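Local coordinates for protein aromatic-L-amino-acid decarboxylase (Catharanthus roseus, PDB 6EEW) that catalyses the pyridoxal 5'-phosphate-dependent decarboxylation of L-tryptophan to tryptamine and of L-5-hydroxytryptophan to serotonin, at residues A[219-224]-A[243-248]; A[405-410]-A[480-485]. All coordinates share one frame; numbering follows the deposited sequence. Where two conformers were deposited one is given.

The two contacts illustrate how one subunit of a homodimeric decarboxylase joins its secondary structure in separate places. Contact 1 comes first along the chain and ties edge strand 220-223 of the mixed seven-stranded sheet to helix 235-247, which follows that strand. Contact 2 begins only after contact 1 has closed, and brings the end of the long helix 375-409 against the last helix, 479-496; the four-stranded antiparallel sheet is built from chain lying between these two helices. The contacts share no helix, strand or sheet. Their centres are 43 Å apart and their nearest atoms about 22 Å, so the two are separate packing sites within the subunit.

Contact 1 of 2, residues A[219-224]-A[243-248]; sequences NIRLIP and EDDVAA
Arg221 of the edge strand and Asp245 of the following helix show how a single salt bridge can span the gap between a sheet and the helix packed on it. The arginine's CB points toward the helix, and its CG lies beside the backbone N, opposite the carbonyl carbon. The Arg221 side chain also touches Val195 and Met241. CD is the first atom to come near the aspartate, 3.5 Å from Asp245 OD2. A bend follows at chi3 (62°), after which NE passes Asp245 OD2 at 4.1 Å. CZ stands 3.7 Å from Asp245 OD1.

The elements joined here belong to a beta-alpha-beta crossover of the large sheet seen in fold-type I pyridoxal phosphate enzymes: strand 220-223 leads through helix 235-247 into the parallel strand 251-258, with strand 194-199 between the two in the sheet. Arg221 leaves the strand on the side covered by this helix, and Asp245 reaches back from the opposite direction.

At the tip, NH1 makes a salt bridge with Asp245 OD2 at 2.6 Å, in the plane of the guanidinium and at its edge; the approach is very short, and its fine geometry is doubtful. The hydrogen bond within it is weak and bent, with an N-H...O angle of 144°. The carboxylate is turned 70° from the guanidinium plane. Asp245 OD2 is also hydrogen-bonded to the hydroxyl of Tyr197 on strand 194-199; with the arginine beside it, the negative charge of this buried carboxylate is probably well compensated.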
loop_
_atom_site.group_PDB
_atom_site.type_symbol
_atom_site.label_atom_id
_atom_site.label_comp_id
_atom_site.label_asym_id
_atom_site.label_seq_id
_atom_site.Cartn_x
_atom_site.Cartn_y
_atom_site.Cartn_z
ATOM N N ASN A 219 -16.116 23.009 0.951
ATOM C CA ASN A 219 -15.270 23.284 2.102
ATOM C C ASN A 219 -13.815 22.888 1.865
ATOM O O ASN A 219 -13.031 22.816 2.821
ATOM C CB ASN A 219 -15.817 22.581 3.345
ATOM C CG ASN A 219 -17.153 23.144 3.786
ATOM O OD1 ASN A 219 -17.634 24.133 3.239
ATOM N ND2 ASN A 219 -17.739 22.538 4.812
ATOM N N ILE A 220 -13.445 22.634 0.613
ATOM C CA ILE A 220 -12.073 22.367 0.200
ATOM C C ILE A 220 -11.579 23.627 -0.495
ATOM O O ILE A 220 -12.076 23.967 -1.573
ATOM C CB ILE A 220 -11.995 21.156 -0.738
ATOM C CG1 ILE A 220 -12.561 19.903 -0.064
ATOM C CG2 ILE A 220 -10.565 20.913 -1.182
ATOM C CD1 ILE A 220 -12.595 18.669 -0.969
ATOM N N ARG A 221 -10.635 24.347 0.125
ATOM C CA ARG A 221 -10.226 25.677 -0.320
ATOM C C ARG A 221 -8.761 25.689 -0.750
ATOM O O ARG A 221 -7.870 25.344 0.040
ATOM C CB ARG A 221 -10.502 26.707 0.775
ATOM C CG ARG A 221 -11.965 26.674 1.246
ATOM C CD ARG A 221 -12.348 27.936 1.997
ATOM N NE ARG A 221 -12.237 29.109 1.140
ATOM C CZ ARG A 221 -12.144 30.353 1.594
ATOM N NH1 ARG A 221 -12.148 30.582 2.899
ATOM N NH2 ARG A 221 -12.043 31.370 0.744
ATOM N N LEU A 222 -8.520 26.090 -2.003
ATOM C CA LEU A 222 -7.171 26.266 -2.534
ATOM C C LEU A 222 -6.727 27.725 -2.383
ATOM O O LEU A 222 -7.353 28.639 -2.934
ATOM C CB LEU A 222 -7.118 25.853 -4.004
ATOM C CG LEU A 222 -7.415 24.426 -4.471
ATOM C CD1 LEU A 222 -7.173 24.376 -5.977
ATOM C CD2 LEU A 222 -6.566 23.393 -3.750
ATOM N N ILE A 223 -5.626 27.934 -1.674
ATOM C CA ILE A 223 -5.073 29.261 -1.421
ATOM C C ILE A 223 -4.361 29.757 -2.676
ATOM O O ILE A 223 -3.372 29.152 -3.116
ATOM C CB ILE A 223 -4.130 29.238 -0.215
ATOM C CG1 ILE A 223 -4.825 28.587 0.972
ATOM C CG2 ILE A 223 -3.750 30.647 0.161
ATOM C CD1 ILE A 223 -3.862 28.096 2.019
ATOM N N PRO A 224 -4.826 30.841 -3.277
ATOM C CA PRO A 224 -4.157 31.369 -4.471
ATOM C C PRO A 224 -2.733 31.824 -4.177
ATOM O O PRO A 224 -2.447 32.408 -3.130
ATOM C CB PRO A 224 -5.045 32.552 -4.881
ATOM C CG PRO A 224 -5.844 32.883 -3.639
ATOM C CD PRO A 224 -6.061 31.576 -2.955
ATOM N N GLU A 243 -9.917 33.776 8.665
ATOM C CA GLU A 243 -10.753 34.654 9.476
ATOM C C GLU A 243 -12.101 34.907 8.810
ATOM O O GLU A 243 -13.120 35.049 9.502
ATOM C CB GLU A 243 -10.000 35.950 9.774
ATOM C CG GLU A 243 -8.833 35.703 10.732
ATOM C CD GLU A 243 -7.991 36.937 11.015
ATOM O OE1 GLU A 243 -7.945 37.844 10.152
ATOM O OE2 GLU A 243 -7.354 36.988 12.094
ATOM N N ASP A 244 -12.133 34.962 7.476
ATOM C CA ASP A 244 -13.422 35.054 6.800
ATOM C C ASP A 244 -14.240 33.787 7.016
ATOM O O ASP A 244 -15.462 33.855 7.214
ATOM C CB ASP A 244 -13.218 35.346 5.314
ATOM C CG ASP A 244 -12.651 36.748 5.067
ATOM O OD1 ASP A 244 -12.608 37.557 6.021
ATOM O OD2 ASP A 244 -12.242 37.044 3.923
ATOM N N ASP A 245 -13.585 32.621 7.015
ATOM C CA ASP A 245 -14.313 31.382 7.268
ATOM C C ASP A 245 -14.867 31.347 8.683
ATOM O O ASP A 245 -15.993 30.884 8.905
ATOM C CB ASP A 245 -13.412 30.177 7.025
ATOM C CG ASP A 245 -13.192 29.919 5.563
ATOM O OD1 ASP A 245 -14.098 30.254 4.765
ATOM O OD2 ASP A 245 -12.124 29.378 5.209
ATOM N N VAL A 246 -14.081 31.811 9.653
ATOM C CA VAL A 246 -14.554 31.862 11.032
ATOM C C VAL A 246 -15.733 32.816 11.151
ATOM O O VAL A 246 -16.697 32.545 11.878
ATOM C CB VAL A 246 -13.409 32.264 11.980
ATOM C CG1 VAL A 246 -13.961 32.685 13.342
ATOM C CG2 VAL A 246 -12.445 31.115 12.141
ATOM N N ALA A 247 -15.668 33.956 10.459
ATOM C CA ALA A 247 -16.763 34.924 10.523
ATOM C C ALA A 247 -18.057 34.346 9.967
ATOM O O ALA A 247 -19.147 34.637 10.479
ATOM C CB ALA A 247 -16.386 36.191 9.760
ATOM N N ALA A 248 -17.960 33.526 8.920
ATOM C CA ALA A 248 -19.130 32.913 8.306
ATOM C C ALA A 248 -19.591 31.664 9.035
ATOM O O ALA A 248 -20.496 30.987 8.542
ATOM C CB ALA A 248 -18.855 32.572 6.839
#

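Contact 2 of 2, residues A[405-410]-A[480-485]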
loop_
_atom_site.group_PDB
_atom_site.type_symbol
_atom_site.label_atom_id
_atom_site.label_comp_id
_atom_site.label_asym_id
_atom_site.label_seq_id
_atom_site.Cartn_x
_atom_site.Cartn_y
_atom_site.Cartn_z
ATOM N N GLU A 405 21.404 24.761 -14.059
ATOM C CA GLU A 405 20.825 26.100 -14.034
ATOM C C GLU A 405 21.829 27.131 -14.524
ATOM O O GLU A 405 21.492 28.017 -15.319
ATOM C CB GLU A 405 20.380 26.452 -12.615
ATOM C CG GLU A 405 19.943 27.897 -12.469
ATOM C CD GLU A 405 19.787 28.310 -11.022
ATOM O OE1 GLU A 405 20.199 27.535 -10.130
ATOM O OE2 GLU A 405 19.254 29.412 -10.778
ATOM N N GLU A 406 23.078 27.013 -14.071
ATOM C CA GLU A 406 24.117 27.950 -14.491
ATOM C C GLU A 406 24.317 27.894 -15.998
ATOM O O GLU A 406 24.404 28.933 -16.660
ATOM C CB GLU A 406 25.411 27.622 -13.756
ATOM C CG GLU A 406 25.273 27.717 -12.250
ATOM C CD GLU A 406 26.508 27.224 -11.520
ATOM O OE1 GLU A 406 27.565 27.073 -12.167
ATOM O OE2 GLU A 406 26.419 26.984 -10.297
ATOM N N TRP A 407 24.344 26.684 -16.562
ATOM C CA TRP A 407 24.405 26.550 -18.017
ATOM C C TRP A 407 23.246 27.288 -18.684
ATOM O O TRP A 407 23.445 28.058 -19.631
ATOM C CB TRP A 407 24.381 25.071 -18.418
ATOM C CG TRP A 407 25.569 24.297 -17.972
ATOM C CD1 TRP A 407 26.804 24.786 -17.679
ATOM C CD2 TRP A 407 25.629 22.887 -17.750
ATOM N NE1 TRP A 407 27.638 23.764 -17.295
ATOM C CE2 TRP A 407 26.938 22.589 -17.324
ATOM C CE3 TRP A 407 24.702 21.844 -17.866
ATOM C CZ2 TRP A 407 27.349 21.294 -17.020
ATOM C CZ3 TRP A 407 25.108 20.558 -17.563
ATOM C CH2 TRP A 407 26.420 20.291 -17.142
ATOM N N VAL A 408 22.022 27.070 -18.194
ATOM C CA VAL A 408 20.859 27.701 -18.818
ATOM C C VAL A 408 20.966 29.220 -18.771
ATOM O O VAL A 408 20.673 29.907 -19.760
ATOM C CB VAL A 408 19.557 27.214 -18.156
ATOM C CG1 VAL A 408 18.385 28.058 -18.632
ATOM C CG2 VAL A 408 19.315 25.744 -18.473
ATOM N N ARG A 409 21.394 29.774 -17.629
ATOM C CA ARG A 409 21.513 31.230 -17.525
ATOM C C ARG A 409 22.548 31.784 -18.490
ATOM O O ARG A 409 22.467 32.957 -18.871
ATOM C CB ARG A 409 21.849 31.659 -16.098
ATOM C CG ARG A 409 20.742 31.384 -15.093
ATOM C CD ARG A 409 21.095 31.958 -13.728
ATOM N NE ARG A 409 20.109 31.621 -12.707
ATOM C CZ ARG A 409 18.968 32.279 -12.529
ATOM N NH1 ARG A 409 18.672 33.314 -13.307
ATOM N NH2 ARG A 409 18.123 31.902 -11.575
ATOM N N SER A 410 23.537 30.977 -18.887
ATOM C CA SER A 410 24.531 31.458 -19.842
ATOM C C SER A 410 23.956 31.627 -21.239
ATOM O O SER A 410 24.621 32.220 -22.095
ATOM C CB SER A 410 25.729 30.510 -19.905
ATOM O OG SER A 410 26.339 30.381 -18.637
ATOM N N HIS A 480 28.188 13.748 -16.746
ATOM C CA HIS A 480 28.209 13.815 -18.202
ATOM C C HIS A 480 26.822 13.619 -18.797
ATOM O O HIS A 480 26.550 14.114 -19.894
ATOM C CB HIS A 480 29.182 12.789 -18.777
ATOM C CG HIS A 480 28.861 11.383 -18.398
ATOM N ND1 HIS A 480 28.047 10.576 -19.161
ATOM C CD2 HIS A 480 29.262 10.630 -17.346
ATOM C CE1 HIS A 480 27.947 9.390 -18.589
ATOM N NE2 HIS A 480 28.675 9.397 -17.488
ATOM N N HIS A 481 25.926 12.919 -18.099
ATOM C CA HIS A 481 24.564 12.802 -18.604
ATOM C C HIS A 481 23.897 14.166 -18.681
ATOM O O HIS A 481 23.251 14.503 -19.681
ATOM C CB HIS A 481 23.746 11.856 -17.731
ATOM C CG HIS A 481 24.191 10.433 -17.808
ATOM N ND1 HIS A 481 24.752 9.769 -16.738
ATOM C CD2 HIS A 481 24.155 9.544 -18.828
ATOM C CE1 HIS A 481 25.046 8.532 -17.098
ATOM N NE2 HIS A 481 24.694 8.370 -18.362
ATOM N N VAL A 482 24.027 14.961 -17.621
ATOM C CA VAL A 482 23.435 16.294 -17.631
ATOM C C VAL A 482 24.087 17.144 -18.705
ATOM O O VAL A 482 23.405 17.890 -19.424
ATOM C CB VAL A 482 23.545 16.948 -16.240
ATOM C CG1 VAL A 482 22.913 18.340 -16.247
ATOM C CG2 VAL A 482 22.882 16.077 -15.213
ATOM N N ARG A 483 25.417 17.044 -18.833
ATOM C CA ARG A 483 26.110 17.776 -19.889
ATOM C C ARG A 483 25.537 17.436 -21.259
ATOM O O ARG A 483 25.283 18.327 -22.079
ATOM C CB ARG A 483 27.610 17.480 -19.846
ATOM C CG ARG A 483 28.308 18.008 -18.610
ATOM C CD ARG A 483 29.750 17.555 -18.540
ATOM N NE ARG A 483 30.410 18.067 -17.343
ATOM C CZ ARG A 483 30.740 19.343 -17.167
ATOM N NH1 ARG A 483 30.460 20.238 -18.106
ATOM N NH2 ARG A 483 31.350 19.724 -16.053
ATOM N N ARG A 484 25.324 16.145 -21.527
ATOM C CA ARG A 484 24.826 15.745 -22.838
ATOM C C ARG A 484 23.371 16.149 -23.042
ATOM O O ARG A 484 22.981 16.499 -24.161
ATOM C CB ARG A 484 24.986 14.242 -23.044
ATOM C CG ARG A 484 26.423 13.749 -23.000
ATOM C CD ARG A 484 26.497 12.345 -23.582
ATOM N NE ARG A 484 25.582 11.419 -22.920
ATOM C CZ ARG A 484 25.418 10.149 -23.276
ATOM N NH1 ARG A 484 26.112 9.650 -24.290
ATOM N NH2 ARG A 484 24.558 9.378 -22.620
ATOM N N VAL A 485 22.558 16.124 -21.986
ATOM C CA VAL A 485 21.191 16.620 -22.120
ATOM C C VAL A 485 21.202 18.091 -22.503
ATOM O O VAL A 485 20.451 18.529 -23.379
ATOM C CB VAL A 485 20.395 16.400 -20.824
ATOM C CG1 VAL A 485 19.097 17.188 -20.894
ATOM C CG2 VAL A 485 20.088 14.930 -20.632
#
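With CG beside its backbone N (chi1 -65°) and the ring turned by a chi2 of -24°, Trp407 sends the six-membered end of its indole across to the helix that carries Val482 and Arg483. This is helix-helix packing: the last turn of helix 375-409 lies against the C-terminal helix, 479-496, with Trp407 CA and Arg483 CA 9.1 Å apart. The contact is made by van der Waals packing, with no hydrogen bond between the two segments.

Two corners of the ring do most of the touching. CZ3 meets Val482 CG1 at 3.4 Å, the methyl approaching obliquely; that branch is anti to the valine's backbone N. Val482 also touches Phe404 and Met400, about one and two turns before Trp407 on the longer helix. The neighbouring corner, CH2, lies 3.3 Å from Arg483 CG. The extended arginine runs on at about a right angle to the tryptophan. In this one of two conformers, whose placement is less certain, one face of the guanidinium comes over CZ2, with NH1 3.5 Å from that carbon. The two planes are 48° apart, too steep for a parallel stack, and the charge has its salt-bridge partner in Glu479. The indole also meets the ring of Trp486 nearly parallel.

Were Trp407 replaced by an alanine, Val482 CG1 and the Arg483 methylenes would probably lose the ring they pack on, opening a gap between the helices. Two residues before the tryptophan, Glu405 OE2 accepts both Arg409 NH2, at 2.8 Å, and Arg409 NE, the latter from above the carboxylate plane at 3.1 Å.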